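Local coordinates for protein DR2417 (Deinococcus radiodurans, PDB 4XWW) that degrades RNA as a metal-dependent RNase J of the metallo-beta-lactamase superfamily, probably as a 5'-3' exonuclease in the maturation of rRNA and perhaps mRNA, at residues Ile43-Ala55 with His86-Ala98. Sequence-based numbering, arbitrary orientation.
Sequences IVVVDGGLAFPKA and HEDHIGGLPYIFA. With ZN (zinc ion), chain F; ZN (zinc ion), chain E; nucleotides of chain C.
In the metallo-beta-lactamase fold the zinc-binding HxHxDH loop is steadied by the turn that follows a central strand, and here D47 and H89 make the key link. ND1 of H89 donates to OD2 of D47 at 2.8 Å, nearly straight. The oxygen lies close to the imidazole plane, yet the ring meets the carboxylate from above, the two planes being 85° apart. H89 CG sits beside its backbone N, which places the ring, and chi2 of -103° turns ND1 to the aspartate and NE2 to a zinc ion that D88 OD2 and H403 also bind. D47 is thus a second-shell residue: with OD1 taken by T83 N, it fixes the rotation of the imidazole and probably makes it a more electron-rich ligand.

Backbone bonds extend the grip along G48-L50. G48 N donates to H89 O (2.7 Å), and G48 O in turn receives G92 N, also at 2.7 Å but more bent. L50 N meets E87 O almost straight (174°) and in the carbonyl plane, sharing that acceptor with G91 N. The glycines permit this closeness: G49 CA makes a CA-H...O contact with D88 O at 3.3 Å, and L93 CD2 rests on G48 CA.

The side chain of L50 runs across that of E87, CD2 lying 3.4 Å from E87 OE1 and also against G91 CA, while E87 OE2 pairs with K118. CD1 of L50 lies over one face of the F52 ring, toward its rim, and O2 of U3 of chain C over the opposite face, also toward the rim. E87 N grips OP2 of U4 of chain C at 2.6 Å. H86 ND1 binds the second zinc ion, with H84 and H153, and a water joins the two ions. Metal ligands, second-shell carboxylate and RNA contacts together make up the two-metal active site characteristic of metallo-beta-lactamase nucleases.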
loop_
_atom_site.group_PDB
_atom_site.type_symbol
_atom_site.label_atom_id
_atom_site.label_comp_id
_atom_site.label_asym_id
_atom_site.label_seq_id
_atom_site.Cartn_x
_atom_site.Cartn_y
_atom_site.Cartn_z
ATOM N N ILE A 43 -10.101 36.771 -13.612
ATOM C CA ILE A 43 -9.538 35.516 -13.154
ATOM C C ILE A 43 -8.778 34.804 -14.262
ATOM O O ILE A 43 -9.246 34.724 -15.388
ATOM C CB ILE A 43 -10.643 34.582 -12.605
ATOM C CG1 ILE A 43 -11.085 35.074 -11.223
ATOM C CG2 ILE A 43 -10.152 33.138 -12.554
ATOM C CD1 ILE A 43 -12.358 34.405 -10.692
ATOM N N VAL A 44 -7.603 34.285 -13.924
ATOM C CA VAL A 44 -6.897 33.336 -14.772
ATOM C C VAL A 44 -6.826 32.018 -14.015
ATOM O O VAL A 44 -6.537 32.014 -12.819
ATOM C CB VAL A 44 -5.484 33.828 -15.120
ATOM C CG1 VAL A 44 -4.789 32.844 -16.061
ATOM C CG2 VAL A 44 -5.553 35.221 -15.751
ATOM N N VAL A 45 -7.099 30.909 -14.695
ATOM C CA VAL A 45 -7.016 29.585 -14.047
ATOM C C VAL A 45 -5.842 28.802 -14.625
ATOM O O VAL A 45 -5.543 28.910 -15.814
ATOM C CB VAL A 45 -8.320 28.773 -14.232
ATOM C CG1 VAL A 45 -8.318 27.507 -13.323
ATOM C CG2 VAL A 45 -9.541 29.628 -13.916
ATOM N N VAL A 46 -5.178 27.997 -13.798
ATOM C CA VAL A 46 -4.041 27.220 -14.270
ATOM C C VAL A 46 -4.298 25.732 -14.027
ATOM O O VAL A 46 -4.508 25.327 -12.887
ATOM C CB VAL A 46 -2.744 27.662 -13.584
ATOM C CG1 VAL A 46 -1.563 26.794 -14.056
ATOM C CG2 VAL A 46 -2.469 29.155 -13.869
ATOM N N ASP A 47 -4.444 24.985 -15.114
ATOM C CA ASP A 47 -4.547 23.531 -15.092
ATOM C C ASP A 47 -5.944 23.066 -14.673
ATOM O O ASP A 47 -6.731 23.848 -14.148
ATOM C CB ASP A 47 -3.440 22.911 -14.239
ATOM C CG ASP A 47 -2.092 22.935 -14.942
ATOM O OD1 ASP A 47 -2.065 23.221 -16.154
ATOM O OD2 ASP A 47 -1.065 22.669 -14.288
ATOM N N GLY A 48 -6.242 21.795 -14.912
ATOM C CA GLY A 48 -7.485 21.190 -14.466
ATOM C C GLY A 48 -7.332 19.690 -14.315
ATOM O O GLY A 48 -7.880 18.930 -15.104
ATOM N N GLY A 49 -6.571 19.269 -13.314
ATOM C CA GLY A 49 -6.219 17.873 -13.133
ATOM C C GLY A 49 -7.261 16.956 -12.521
ATOM O O GLY A 49 -8.230 17.413 -11.923
ATOM N N LEU A 50 -7.057 15.652 -12.684
ATOM C CA LEU A 50 -7.772 14.657 -11.880
ATOM C C LEU A 50 -6.835 14.083 -10.811
ATOM O O LEU A 50 -5.608 14.275 -10.854
ATOM C CB LEU A 50 -8.333 13.534 -12.761
ATOM C CG LEU A 50 -7.380 12.655 -13.598
ATOM C CD1 LEU A 50 -6.538 11.663 -12.775
ATOM C CD2 LEU A 50 -8.174 11.915 -14.683
ATOM N N ALA A 51 -7.414 13.350 -9.867
ATOM C CA ALA A 51 -6.625 12.597 -8.904
ATOM C C ALA A 51 -7.060 11.143 -8.911
ATOM O O ALA A 51 -8.165 10.803 -9.340
ATOM C CB ALA A 51 -6.757 13.194 -7.507
ATOM N N PHE A 52 -6.172 10.281 -8.442
ATOM C CA PHE A 52 -6.478 8.860 -8.406
ATOM C C PHE A 52 -6.959 8.486 -7.037
ATOM O O PHE A 52 -6.517 9.068 -6.052
ATOM C CB PHE A 52 -5.261 8.053 -8.823
ATOM C CG PHE A 52 -4.882 8.283 -10.248
ATOM C CD1 PHE A 52 -5.584 7.664 -11.264
ATOM C CD2 PHE A 52 -3.873 9.172 -10.578
ATOM C CE1 PHE A 52 -5.268 7.892 -12.584
ATOM C CE2 PHE A 52 -3.544 9.402 -11.899
ATOM C CZ PHE A 52 -4.246 8.760 -12.904
ATOM N N PRO A 53 -7.923 7.550 -6.974
ATOM C CA PRO A 53 -8.557 7.176 -5.713
ATOM C C PRO A 53 -7.599 6.454 -4.786
ATOM O O PRO A 53 -6.751 5.704 -5.263
ATOM C CB PRO A 53 -9.695 6.242 -6.147
ATOM C CG PRO A 53 -9.333 5.782 -7.516
ATOM C CD PRO A 53 -8.580 6.918 -8.132
ATOM N N LYS A 54 -7.746 6.695 -3.490
ATOM C CA LYS A 54 -7.036 5.933 -2.470
ATOM C C LYS A 54 -7.775 4.626 -2.181
ATOM O O LYS A 54 -8.897 4.432 -2.638
ATOM C CB LYS A 54 -6.891 6.758 -1.193
ATOM C CG LYS A 54 -6.102 8.039 -1.379
ATOM C CD LYS A 54 -5.627 8.593 -0.050
ATOM C CE LYS A 54 -4.456 9.543 -0.241
ATOM N NZ LYS A 54 -3.278 9.143 0.586
ATOM N N ALA A 55 -7.145 3.743 -1.409
ATOM C CA ALA A 55 -7.710 2.423 -1.120
ATOM C C ALA A 55 -9.042 2.497 -0.380
ATOM O O ALA A 55 -9.892 1.629 -0.562
ATOM C CB ALA A 55 -6.711 1.595 -0.323
ATOM N N HIS A 86 0.132 15.866 -18.323
ATOM C CA HIS A 86 -0.098 14.792 -17.323
ATOM C C HIS A 86 -1.540 14.813 -16.831
ATOM O O HIS A 86 -2.157 15.871 -16.726
ATOM C CB HIS A 86 0.850 14.914 -16.121
ATOM C CG HIS A 86 2.178 14.270 -16.332
ATOM N ND1 HIS A 86 3.331 14.720 -15.728
ATOM C CD2 HIS A 86 2.547 13.210 -17.092
ATOM C CE1 HIS A 86 4.351 13.969 -16.099
ATOM N NE2 HIS A 86 3.896 13.034 -16.917
ATOM N N GLU A 87 -2.072 13.639 -16.492
ATOM C CA GLU A 87 -3.455 13.525 -16.061
ATOM C C GLU A 87 -3.765 14.299 -14.793
ATOM O O GLU A 87 -4.893 14.720 -14.619
ATOM C CB GLU A 87 -3.833 12.051 -15.861
ATOM C CG GLU A 87 -4.023 11.297 -17.177
ATOM C CD GLU A 87 -5.299 11.632 -17.908
ATOM O OE1 GLU A 87 -6.162 12.330 -17.351
ATOM O OE2 GLU A 87 -5.436 11.179 -19.057
ATOM N N ASP A 88 -2.793 14.495 -13.911
ATOM C CA ASP A 88 -3.108 15.294 -12.721
ATOM C C ASP A 88 -3.028 16.797 -12.995
ATOM O O ASP A 88 -3.148 17.609 -12.070
ATOM C CB ASP A 88 -2.196 14.923 -11.542
ATOM C CG ASP A 88 -0.764 15.321 -11.757
ATOM O OD1 ASP A 88 -0.252 15.102 -12.874
ATOM O OD2 ASP A 88 -0.152 15.827 -10.791
ATOM N N HIS A 89 -2.874 17.172 -14.272
ATOM C CA HIS A 89 -3.021 18.571 -14.658
ATOM C C HIS A 89 -4.073 18.806 -15.739
ATOM O O HIS A 89 -4.585 19.910 -15.835
ATOM C CB HIS A 89 -1.666 19.139 -15.098
ATOM C CG HIS A 89 -0.635 19.076 -14.010
ATOM N ND1 HIS A 89 -0.268 20.186 -13.275
ATOM C CD2 HIS A 89 0.050 18.034 -13.488
ATOM C CE1 HIS A 89 0.634 19.830 -12.378
ATOM N NE2 HIS A 89 0.844 18.531 -12.485
ATOM N N ILE A 90 -4.425 17.787 -16.524
ATOM C CA ILE A 90 -5.465 17.989 -17.535
ATOM C C ILE A 90 -6.667 17.056 -17.452
ATOM O O ILE A 90 -7.639 17.241 -18.179
ATOM C CB ILE A 90 -4.895 17.874 -18.970
ATOM C CG1 ILE A 90 -4.298 16.495 -19.227
ATOM C CG2 ILE A 90 -3.813 18.921 -19.167
ATOM C CD1 ILE A 90 -4.183 16.158 -20.691
ATOM N N GLY A 91 -6.613 16.067 -16.566
ATOM C CA GLY A 91 -7.639 15.038 -16.547
ATOM C C GLY A 91 -9.034 15.464 -16.135
ATOM O O GLY A 91 -10.011 14.786 -16.457
ATOM N N GLY A 92 -9.131 16.579 -15.423
ATOM C CA GLY A 92 -10.424 17.109 -15.030
ATOM C C GLY A 92 -11.068 18.068 -16.019
ATOM O O GLY A 92 -12.200 18.482 -15.827
ATOM N N LEU A 93 -10.352 18.434 -17.077
ATOM C CA LEU A 93 -10.854 19.460 -17.996
ATOM C C LEU A 93 -12.193 19.126 -18.700
ATOM O O LEU A 93 -13.033 20.014 -18.853
ATOM C CB LEU A 93 -9.766 19.793 -19.030
ATOM C CG LEU A 93 -8.532 20.434 -18.380
ATOM C CD1 LEU A 93 -7.393 20.651 -19.359
ATOM C CD2 LEU A 93 -8.899 21.761 -17.699
ATOM N N PRO A 94 -12.415 17.858 -19.110
ATOM C CA PRO A 94 -13.730 17.530 -19.680
ATOM C C PRO A 94 -14.885 17.861 -18.735
ATOM O O PRO A 94 -15.908 18.406 -19.149
ATOM C CB PRO A 94 -13.645 16.014 -19.900
ATOM C CG PRO A 94 -12.210 15.745 -20.062
ATOM C CD PRO A 94 -11.504 16.695 -19.153
ATOM N N TYR A 95 -14.696 17.544 -17.460
ATOM C CA TYR A 95 -15.707 17.804 -16.441
ATOM C C TYR A 95 -15.846 19.292 -16.125
ATOM O O TYR A 95 -16.958 19.803 -15.993
ATOM C CB TYR A 95 -15.370 17.013 -15.177
ATOM C CG TYR A 95 -15.157 15.545 -15.475
ATOM C CD1 TYR A 95 -13.898 15.062 -15.823
ATOM C CD2 TYR A 95 -16.222 14.648 -15.455
ATOM C CE1 TYR A 95 -13.703 13.721 -16.112
ATOM C CE2 TYR A 95 -16.034 13.308 -15.746
ATOM C CZ TYR A 95 -14.773 12.851 -16.072
ATOM O OH TYR A 95 -14.575 11.520 -16.360
ATOM N N ILE A 96 -14.716 19.982 -16.031
ATOM C CA ILE A 96 -14.695 21.412 -15.734
ATOM C C ILE A 96 -15.178 22.258 -16.932
ATOM O O ILE A 96 -16.075 23.102 -16.776
ATOM C CB ILE A 96 -13.264 21.857 -15.291
ATOM C CG1 ILE A 96 -12.845 21.130 -14.000
ATOM C CG2 ILE A 96 -13.191 23.395 -15.158
ATOM C CD1 ILE A 96 -11.360 21.163 -13.707
ATOM N N PHE A 97 -14.610 22.042 -18.120
ATOM C CA PHE A 97 -14.963 22.881 -19.277
ATOM C C PHE A 97 -16.443 22.749 -19.659
ATOM O O PHE A 97 -17.036 23.698 -20.160
ATOM C CB PHE A 97 -14.097 22.556 -20.507
ATOM C CG PHE A 97 -12.671 23.055 -20.421
ATOM C CD1 PHE A 97 -12.293 24.006 -19.482
ATOM C CD2 PHE A 97 -11.711 22.578 -21.303
ATOM C CE1 PHE A 97 -10.979 24.463 -19.413
ATOM C CE2 PHE A 97 -10.389 23.024 -21.242
ATOM C CZ PHE A 97 -10.025 23.976 -20.296
ATOM N N ALA A 98 -17.045 21.582 -19.423
ATOM C CA ALA A 98 -18.451 21.380 -19.791
ATOM C C ALA A 98 -19.392 22.279 -18.991
ATOM O O ALA A 98 -20.503 22.577 -19.437
ATOM C CB ALA A 98 -18.848 19.919 -19.612
HETATM ZN ZN ZN F . 1.700 16.835 -11.442
HETATM ZN ZN ZN E . 3.635 16.250 -14.326
ATOM P P U C 4 0.070 10.300 -17.179
ATOM O OP1 U C 4 1.085 10.239 -18.254
ATOM O OP2 U C 4 -0.505 11.604 -16.781
ATOM O "O5'" U C 4 -1.092 9.303 -17.615
ATOM C "C5'" U C 4 -2.063 8.826 -16.672
ATOM C "C4'" U C 4 -1.713 7.431 -16.217
ATOM O "O4'" U C 4 -2.424 7.155 -14.978
ATOM C "C3'" U C 4 -2.096 6.301 -17.173
ATOM O "O3'" U C 4 -1.050 6.020 -18.104
ATOM C "C2'" U C 4 -2.464 5.177 -16.212
ATOM O "O2'" U C 4 -1.358 4.533 -15.618
ATOM C "C1'" U C 4 -3.172 5.964 -15.116
ATOM N N1 U C 4 -4.553 6.328 -15.460
ATOM C C2 U C 4 -5.571 5.580 -14.902
ATOM O O2 U C 4 -5.370 4.646 -14.147
ATOM N N3 U C 4 -6.836 5.971 -15.264
ATOM C C4 U C 4 -7.183 7.006 -16.105
ATOM O O4 U C 4 -8.372 7.232 -16.332
ATOM C C5 U C 4 -6.072 7.731 -16.642
ATOM C C6 U C 4 -4.826 7.376 -16.308
ATOM P P U C 3 3.171 12.804 -11.987
ATOM O OP1 U C 3 4.581 13.191 -12.219
ATOM O OP2 U C 3 2.175 13.837 -11.619
ATOM O "O5'" U C 3 2.669 12.029 -13.283
ATOM C "C5'" U C 3 3.327 10.826 -13.710
ATOM C "C4'" U C 3 2.300 9.804 -14.122
ATOM O "O4'" U C 3 1.863 9.060 -12.952
ATOM C "C3'" U C 3 1.040 10.380 -14.763
ATOM O "O3'" U C 3 0.673 9.598 -15.888
ATOM C "C2'" U C 3 -0.003 10.269 -13.656
ATOM O "O2'" U C 3 -1.326 10.131 -14.135
ATOM C "C1'" U C 3 0.454 9.002 -12.939
ATOM N N1 U C 3 0.001 8.933 -11.545
ATOM C C2 U C 3 -0.617 7.771 -11.126
ATOM O O2 U C 3 -0.783 6.810 -11.856
ATOM N N3 U C 3 -1.028 7.778 -9.818
ATOM C C4 U C 3 -0.893 8.801 -8.905
ATOM O O4 U C 3 -1.317 8.650 -7.758
ATOM C C5 U C 3 -0.249 9.971 -9.416
ATOM C C6 U C 3 0.162 9.998 -10.689
HETATM O O HOH W 1 3.305 16.190 -12.491
#